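Local coordinates for FAD-dependent pyridine nucleotide-disulphide oxidoreductase (Desulfovibrio vulgaris, PDB 3IWA), which probably uses FAD to pass electrons from a reduced nicotinamide nucleotide to a disulphide or related acceptor, as other flavoprotein oxidoreductases of its family do, at residues Thr280-Gly293 and Gln318-Thr332. Residues are numbered along the deposited sequence; the frame is centred on the assembly and turned at random.
Sequences TRMRTSDPDIFAGG and QGRVIGTNLADGDAT
Arg281 grips Asp330 side-on: NE reaches OD1 at 2.8 Å and NH2 reaches OD2 at 2.9 Å, one nitrogen to each carboxylate oxygen, a two-pronged salt bridge. The two planes stand 24° apart, and NE meets OD1 from above the carboxylate plane. The arginine chain bends at chi2 (77°), and the guanidinium has Asp330 at its edge and CG2 of Thr332 over one face, 3.5 Å above the plane; the hydroxyl of Thr332 instead binds Glu430 of the second subunit. Next to this pair, three bonds join the amide of Asn325 to two pieces of backbone. Its ND2 donates to Arg281 O across the contact (2.9 Å) and to Ala331 O, both acceptors in the amide plane, while OD1 takes a weak bond from Ala331 N. Water 1 joins Arg283 NH2, Gly329 O and Asp330 OD1.

Beside it the contact turns apolar. Met282 crosses Ile322 at about a right angle, CB to CG1 3.6 Å, whereas Phe290 and Ile322 slide past each other in opposite directions, CG2 approaching Phe290 CB. Leu326 CD2 touches the Phe290 ring at CE1 (3.5 Å). At the other end Gln318 accepts the N-H of Gly293 on OE1 at 2.8 Å, in a fairly straight bond of 167°, and Met282 CE lies 3.5 Å from that OE1.

Strand 289-291 edges a parallel five-stranded sheet, beside strand 116-119, and the 318-326 part of helix 314-326 runs nearly antiparallel to it: strand-against-helix layering consistent with the Rossmann-like FAD-binding domain of this family.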
ATOM      1  N   THR A 280      -3.221 -13.549  21.471  1.00 37.86           N
ATOM      2  CA  THR A 280      -3.245 -13.335  20.038  1.00 37.95           C
ATOM      3  C   THR A 280      -4.130 -14.325  19.335  1.00 37.20           C
ATOM      4  O   THR A 280      -4.434 -14.124  18.173  1.00 36.99           O
ATOM      5  CB  THR A 280      -1.860 -13.408  19.405  1.00 37.89           C
ATOM      6  OG1 THR A 280      -1.380 -14.721  19.584  1.00 37.96           O
ATOM      7  CG2 THR A 280      -0.913 -12.424  20.055  1.00 36.46           C
ATOM      8  N   ARG A 281      -4.549 -15.382  20.030  1.00 36.68           N
ATOM      9  CA  ARG A 281      -5.554 -16.314  19.488  1.00 36.54           C
ATOM     10  C   ARG A 281      -6.996 -15.817  19.722  1.00 35.87           C
ATOM     11  O   ARG A 281      -7.957 -16.492  19.354  1.00 34.49           O
ATOM     12  CB  ARG A 281      -5.386 -17.710  20.106  1.00 37.11           C
ATOM     13  CG  ARG A 281      -4.365 -18.591  19.459  1.00 39.82           C
ATOM     14  CD  ARG A 281      -2.945 -18.216  19.837  1.00 43.93           C
ATOM     15  NE  ARG A 281      -1.980 -19.074  19.137  1.00 48.08           N
ATOM     16  CZ  ARG A 281      -0.651 -18.904  19.169  1.00 50.86           C
ATOM     17  NH1 ARG A 281      -0.111 -17.925  19.888  1.00 49.02           N
ATOM     18  NH2 ARG A 281       0.149 -19.724  18.491  1.00 51.26           N
ATOM     19  N   MET A 282      -7.100 -14.638  20.344  1.00 35.34           N
ATOM     20  CA  MET A 282      -8.340 -13.984  20.766  1.00 35.29           C
ATOM     21  C   MET A 282      -9.027 -14.649  21.967  1.00 36.47           C
ATOM     22  O   MET A 282     -10.205 -14.406  22.223  1.00 37.84           O
ATOM     23  CB  MET A 282      -9.296 -13.755  19.585  1.00 34.25           C
ATOM     24  CG  MET A 282      -8.677 -12.964  18.385  1.00 32.69           C
ATOM     25  SD  MET A 282      -7.871 -11.370  18.704  1.00 20.25           S
ATOM     26  CE  MET A 282      -9.310 -10.429  19.217  1.00 32.50           C
ATOM     27  N   ARG A 283      -8.267 -15.421  22.741  1.00 37.32           N
ATOM     28  CA  ARG A 283      -8.729 -16.040  23.977  1.00 38.71           C
ATOM     29  C   ARG A 283      -8.630 -15.104  25.155  1.00 39.05           C
ATOM     30  O   ARG A 283      -7.590 -14.512  25.371  1.00 39.01           O
ATOM     31  CB  ARG A 283      -7.872 -17.264  24.341  1.00 39.55           C
ATOM     32  CG  ARG A 283      -8.046 -18.467  23.431  1.00 41.32           C
ATOM     33  CD  ARG A 283      -7.429 -19.735  24.028  1.00 44.38           C
ATOM     34  NE  ARG A 283      -7.968 -20.900  23.335  1.00 46.42           N
ATOM     35  CZ  ARG A 283      -7.441 -21.439  22.236  1.00 48.65           C
ATOM     36  NH1 ARG A 283      -8.046 -22.472  21.650  1.00 46.93           N
ATOM     37  NH2 ARG A 283      -6.325 -20.938  21.713  1.00 48.96           N
ATOM     38  N   THR A 284      -9.690 -15.037  25.958  1.00 39.55           N
ATOM     39  CA  THR A 284      -9.680 -14.284  27.220  1.00 40.03           C
ATOM     40  C   THR A 284      -8.859 -15.022  28.290  1.00 40.87           C
ATOM     41  O   THR A 284      -8.183 -15.975  28.006  1.00 41.82           O
ATOM     42  CB  THR A 284     -11.115 -14.082  27.741  1.00 39.92           C
ATOM     43  OG1 THR A 284     -11.672 -15.338  28.122  1.00 37.54           O
ATOM     44  CG2 THR A 284     -12.001 -13.492  26.675  1.00 39.40           C
ATOM     45  N   SER A 285      -8.893 -14.576  29.524  1.00 42.89           N
ATOM     46  CA  SER A 285      -8.262 -15.343  30.624  1.00 44.20           C
ATOM     47  C   SER A 285      -8.872 -16.742  30.846  1.00 44.77           C
ATOM     48  O   SER A 285      -8.261 -17.588  31.497  1.00 45.68           O
ATOM     49  CB  SER A 285      -8.275 -14.536  31.918  1.00 43.79           C
ATOM     50  OG  SER A 285      -9.542 -13.987  32.169  1.00 45.71           O
ATOM     51  N   ASP A 286     -10.052 -16.987  30.279  1.00 45.63           N
ATOM     52  CA  ASP A 286     -10.660 -18.328  30.256  1.00 46.37           C
ATOM     53  C   ASP A 286     -10.471 -18.924  28.870  1.00 46.69           C
ATOM     54  O   ASP A 286     -11.035 -18.394  27.915  1.00 46.53           O
ATOM     55  CB  ASP A 286     -12.148 -18.250  30.568  1.00 46.38           C
ATOM     56  CG  ASP A 286     -12.794 -19.629  30.758  1.00 48.06           C
ATOM     57  OD1 ASP A 286     -12.600 -20.542  29.940  1.00 51.51           O
ATOM     58  OD2 ASP A 286     -13.551 -19.795  31.723  1.00 49.65           O
ATOM     59  N   PRO A 287      -9.716 -20.050  28.765  1.00 47.19           N
ATOM     60  CA  PRO A 287      -9.313 -20.560  27.452  1.00 46.84           C
ATOM     61  C   PRO A 287     -10.455 -21.077  26.584  1.00 46.01           C
ATOM     62  O   PRO A 287     -10.261 -21.277  25.398  1.00 46.13           O
ATOM     63  CB  PRO A 287      -8.295 -21.679  27.781  1.00 47.76           C
ATOM     64  CG  PRO A 287      -8.490 -22.014  29.208  1.00 47.91           C
ATOM     65  CD  PRO A 287      -9.045 -20.772  29.869  1.00 47.29           C
ATOM     66  N   ASP A 288     -11.640 -21.240  27.153  1.00 44.84           N
ATOM     67  CA  ASP A 288     -12.826 -21.636  26.373  1.00 44.27           C
ATOM     68  C   ASP A 288     -13.683 -20.435  25.955  1.00 42.16           C
ATOM     69  O   ASP A 288     -14.709 -20.579  25.297  1.00 40.90           O
ATOM     70  CB  ASP A 288     -13.662 -22.662  27.180  1.00 45.35           C
ATOM     71  CG  ASP A 288     -12.887 -23.991  27.439  1.00 47.29           C
ATOM     72  OD1 ASP A 288     -12.177 -24.464  26.520  1.00 47.60           O
ATOM     73  OD2 ASP A 288     -12.983 -24.545  28.557  1.00 50.59           O
ATOM     74  N   ILE A 289     -13.236 -19.243  26.322  1.00 40.82           N
ATOM     75  CA  ILE A 289     -13.981 -18.037  26.008  1.00 39.44           C
ATOM     76  C   ILE A 289     -13.138 -17.077  25.186  1.00 38.41           C
ATOM     77  O   ILE A 289     -12.082 -16.650  25.633  1.00 37.48           O
ATOM     78  CB  ILE A 289     -14.443 -17.328  27.274  1.00 39.48           C
ATOM     79  CG1 ILE A 289     -15.301 -18.300  28.133  1.00 39.52           C
ATOM     80  CG2 ILE A 289     -15.217 -16.081  26.890  1.00 36.53           C
ATOM     81  CD1 ILE A 289     -15.825 -17.698  29.425  1.00 37.58           C
ATOM     82  N   PHE A 290     -13.644 -16.746  23.996  1.00 37.42           N
ATOM     83  CA  PHE A 290     -13.005 -15.812  23.076  1.00 37.35           C
ATOM     84  C   PHE A 290     -13.772 -14.499  23.144  1.00 36.59           C
ATOM     85  O   PHE A 290     -14.915 -14.502  23.529  1.00 36.86           O
ATOM     86  CB  PHE A 290     -13.029 -16.333  21.616  1.00 37.57           C
ATOM     87  CG  PHE A 290     -12.310 -17.666  21.410  1.00 38.61           C
ATOM     88  CD1 PHE A 290     -12.989 -18.872  21.587  1.00 39.24           C
ATOM     89  CD2 PHE A 290     -10.982 -17.699  21.026  1.00 38.33           C
ATOM     90  CE1 PHE A 290     -12.339 -20.085  21.413  1.00 41.68           C
ATOM     91  CE2 PHE A 290     -10.304 -18.898  20.847  1.00 39.88           C
ATOM     92  CZ  PHE A 290     -10.970 -20.101  21.034  1.00 41.46           C
ATOM     93  N   ALA A 291     -13.124 -13.409  22.716  1.00 35.73           N
ATOM     94  CA  ALA A 291     -13.669 -12.068  22.680  1.00 35.19           C
ATOM     95  C   ALA A 291     -12.984 -11.311  21.545  1.00 35.03           C
ATOM     96  O   ALA A 291     -11.823 -11.544  21.254  1.00 34.24           O
ATOM     97  CB  ALA A 291     -13.423 -11.351  24.019  1.00 34.29           C
ATOM     98  N   GLY A 292     -13.712 -10.422  20.896  1.00 35.26           N
ATOM     99  CA  GLY A 292     -13.119  -9.505  19.931  1.00 36.06           C
ATOM    100  C   GLY A 292     -13.964  -8.260  19.712  1.00 36.79           C
ATOM    101  O   GLY A 292     -14.999  -8.076  20.356  1.00 37.02           O
ATOM    102  N   GLY A 293     -13.513  -7.402  18.795  1.00 37.23           N
ATOM    103  CA  GLY A 293     -14.280  -6.237  18.367  1.00 36.31           C
ATOM    104  C   GLY A 293     -13.990  -5.100  19.323  1.00 36.14           C
ATOM    105  O   GLY A 293     -12.887  -4.996  19.837  1.00 34.74           O
ATOM    106  N   GLN A 318     -10.713 -10.331  12.969  1.00 34.85           N
ATOM    107  CA  GLN A 318     -10.656 -11.015  14.264  1.00 35.45           C
ATOM    108  C   GLN A 318     -11.704 -12.144  14.332  1.00 34.81           C
ATOM    109  O   GLN A 318     -11.441 -13.158  14.899  1.00 34.14           O
ATOM    110  CB  GLN A 318     -10.847 -10.069  15.448  1.00 34.95           C
ATOM    111  CG  GLN A 318      -9.829  -8.955  15.556  1.00 36.72           C
ATOM    112  CD  GLN A 318     -10.163  -7.982  16.687  1.00 36.30           C
ATOM    113  OE1 GLN A 318     -11.162  -8.155  17.384  1.00 36.70           O
ATOM    114  NE2 GLN A 318      -9.307  -6.994  16.896  1.00 32.58           N
ATOM    115  N   GLY A 319     -12.848 -11.951  13.709  1.00 34.96           N
ATOM    116  CA  GLY A 319     -13.898 -12.948  13.695  1.00 35.83           C
ATOM    117  C   GLY A 319     -13.454 -14.218  13.017  1.00 36.60           C
ATOM    118  O   GLY A 319     -13.739 -15.327  13.505  1.00 37.67           O
ATOM    119  N   ARG A 320     -12.744 -14.058  11.898  1.00 36.67           N
ATOM    120  CA  ARG A 320     -12.252 -15.191  11.152  1.00 35.96           C
ATOM    121  C   ARG A 320     -11.330 -15.999  12.012  1.00 35.26           C
ATOM    122  O   ARG A 320     -11.457 -17.202  12.075  1.00 34.80           O
ATOM    123  CB  ARG A 320     -11.550 -14.757   9.889  1.00 35.76           C
ATOM    124  CG  ARG A 320     -11.180 -15.918   9.013  1.00 37.15           C
ATOM    125  CD  ARG A 320     -10.676 -15.426   7.650  1.00 39.19           C
ATOM    126  NE  ARG A 320     -10.815 -16.454   6.627  1.00 39.16           N
ATOM    127  CZ  ARG A 320      -9.894 -17.342   6.309  1.00 40.25           C
ATOM    128  NH1 ARG A 320     -10.163 -18.207   5.356  1.00 43.90           N
ATOM    129  NH2 ARG A 320      -8.720 -17.378   6.918  1.00 38.92           N
ATOM    130  N   VAL A 321     -10.408 -15.333  12.691  1.00 34.68           N
ATOM    131  CA  VAL A 321      -9.472 -16.017  13.576  1.00 34.12           C
ATOM    132  C   VAL A 321     -10.241 -16.694  14.698  1.00 34.85           C
ATOM    133  O   VAL A 321      -9.907 -17.824  15.040  1.00 34.64           O
ATOM    134  CB  VAL A 321      -8.402 -15.049  14.145  1.00 34.64           C
ATOM    135  CG1 VAL A 321      -7.646 -15.628  15.350  1.00 32.16           C
ATOM    136  CG2 VAL A 321      -7.418 -14.604  13.016  1.00 33.43           C
ATOM    137  N   ILE A 322     -11.282 -16.045  15.254  1.00 34.01           N
ATOM    138  CA  ILE A 322     -12.003 -16.685  16.331  1.00 34.60           C
ATOM    139  C   ILE A 322     -12.710 -17.941  15.773  1.00 35.61           C
ATOM    140  O   ILE A 322     -12.660 -19.008  16.363  1.00 37.30           O
ATOM    141  CB  ILE A 322     -13.003 -15.750  17.067  1.00 34.81           C
ATOM    142  CG1 ILE A 322     -12.249 -14.644  17.816  1.00 33.78           C
ATOM    143  CG2 ILE A 322     -13.906 -16.611  17.997  1.00 31.60           C
ATOM    144  CD1 ILE A 322     -13.101 -13.452  18.270  1.00 32.44           C
ATOM    145  N   GLY A 323     -13.309 -17.823  14.606  1.00 36.44           N
ATOM    146  CA  GLY A 323     -13.930 -18.973  13.919  1.00 37.36           C
ATOM    147  C   GLY A 323     -13.070 -20.220  13.763  1.00 37.70           C
ATOM    148  O   GLY A 323     -13.496 -21.348  14.054  1.00 38.77           O
ATOM    149  N   THR A 324     -11.849 -19.995  13.309  1.00 37.64           N
ATOM    150  CA  THR A 324     -10.843 -21.018  13.086  1.00 37.20           C
ATOM    151  C   THR A 324     -10.381 -21.627  14.396  1.00 38.02           C
ATOM    152  O   THR A 324     -10.182 -22.856  14.497  1.00 39.17           O
ATOM    153  CB  THR A 324      -9.659 -20.356  12.291  1.00 36.81           C
ATOM    154  OG1 THR A 324     -10.158 -19.920  11.025  1.00 39.08           O
ATOM    155  CG2 THR A 324      -8.474 -21.286  12.072  1.00 36.41           C
ATOM    156  N   ASN A 325     -10.192 -20.785  15.411  1.00 38.27           N
ATOM    157  CA  ASN A 325      -9.746 -21.284  16.694  1.00 38.76           C
ATOM    158  C   ASN A 325     -10.860 -22.022  17.468  1.00 39.32           C
ATOM    159  O   ASN A 325     -10.541 -22.889  18.237  1.00 39.50           O
ATOM    160  CB  ASN A 325      -9.104 -20.167  17.524  1.00 38.55           C
ATOM    161  CG  ASN A 325      -7.817 -19.674  16.897  1.00 39.02           C
ATOM    162  OD1 ASN A 325      -7.286 -20.361  16.024  1.00 37.73           O
ATOM    163  ND2 ASN A 325      -7.298 -18.500  17.334  1.00 34.61           N
ATOM    164  N   LEU A 326     -12.139 -21.662  17.263  1.00 39.70           N
ATOM    165  CA  LEU A 326     -13.273 -22.436  17.795  1.00 39.79           C
ATOM    166  C   LEU A 326     -13.276 -23.827  17.198  1.00 41.07           C
ATOM    167  O   LEU A 326     -13.711 -24.765  17.860  1.00 40.67           O
ATOM    168  CB  LEU A 326     -14.629 -21.813  17.469  1.00 39.06           C
ATOM    169  CG  LEU A 326     -14.986 -20.453  18.062  1.00 37.58           C
ATOM    170  CD1 LEU A 326     -16.194 -19.817  17.320  1.00 30.37           C
ATOM    171  CD2 LEU A 326     -15.239 -20.619  19.540  1.00 36.61           C
ATOM    172  N   ALA A 327     -12.810 -23.944  15.945  1.00 41.94           N
ATOM    173  CA  ALA A 327     -12.612 -25.250  15.291  1.00 42.97           C
ATOM    174  C   ALA A 327     -11.261 -25.896  15.553  1.00 44.15           C
ATOM    175  O   ALA A 327     -10.838 -26.696  14.765  1.00 44.96           O
ATOM    176  CB  ALA A 327     -12.844 -25.161  13.824  1.00 42.14           C
ATOM    177  N   ASP A 328     -10.606 -25.566  16.662  1.00 46.43           N
ATOM    178  CA  ASP A 328      -9.374 -26.231  17.082  1.00 48.13           C
ATOM    179  C   ASP A 328      -8.160 -25.840  16.255  1.00 48.76           C
ATOM    180  O   ASP A 328      -7.119 -26.486  16.367  1.00 49.30           O
ATOM    181  CB  ASP A 328      -9.543 -27.779  17.122  1.00 49.34           C
ATOM    182  CG  ASP A 328     -10.581 -28.239  18.168  1.00 51.10           C
ATOM    183  OD1 ASP A 328     -10.441 -27.873  19.360  1.00 54.83           O
ATOM    184  OD2 ASP A 328     -11.544 -28.943  17.785  1.00 51.95           O
ATOM    185  N   GLY A 329      -8.261 -24.768  15.460  1.00 49.58           N
ATOM    186  CA  GLY A 329      -7.082 -24.232  14.736  1.00 49.54           C
ATOM    187  C   GLY A 329      -6.173 -23.442  15.659  1.00 49.41           C
ATOM    188  O   GLY A 329      -6.403 -23.394  16.859  1.00 48.82           O
ATOM    189  N   ASP A 330      -5.149 -22.800  15.096  1.00 49.40           N
ATOM    190  CA  ASP A 330      -4.251 -21.962  15.882  1.00 49.24           C
ATOM    191  C   ASP A 330      -3.889 -20.717  15.057  1.00 48.48           C
ATOM    192  O   ASP A 330      -2.737 -20.322  14.944  1.00 48.46           O
ATOM    193  CB  ASP A 330      -3.022 -22.768  16.294  1.00 49.57           C
ATOM    194  CG  ASP A 330      -2.236 -22.127  17.427  1.00 50.55           C
ATOM    195  OD1 ASP A 330      -2.842 -21.605  18.392  1.00 53.31           O
ATOM    196  OD2 ASP A 330      -0.988 -22.162  17.354  1.00 51.75           O
ATOM    197  N   ALA A 331      -4.910 -20.125  14.464  1.00 46.95           N
ATOM    198  CA  ALA A 331      -4.813 -18.810  13.838  1.00 45.80           C
ATOM    199  C   ALA A 331      -4.570 -17.676  14.870  1.00 44.64           C
ATOM    200  O   ALA A 331      -5.102 -17.709  15.980  1.00 43.39           O
ATOM    201  CB  ALA A 331      -6.103 -18.536  13.005  1.00 45.78           C
ATOM    202  N   THR A 332      -3.755 -16.687  14.475  1.00 43.40           N
ATOM    203  CA  THR A 332      -3.395 -15.547  15.319  1.00 42.61           C
ATOM    204  C   THR A 332      -3.710 -14.180  14.705  1.00 40.72           C
ATOM    205  O   THR A 332      -3.748 -14.017  13.501  1.00 41.20           O
ATOM    206  CB  THR A 332      -1.897 -15.575  15.678  1.00 43.06           C
ATOM    207  OG1 THR A 332      -1.115 -15.467  14.485  1.00 43.66           O
ATOM    208  CG2 THR A 332      -1.542 -16.868  16.402  1.00 44.79           C
TER
HETATM  209  O   HOH W   1      -5.318 -22.538  19.027  1.00 48.01           O
HETATM  210  O   HOH W   2     -10.400  -4.851  18.471  1.00 32.89           O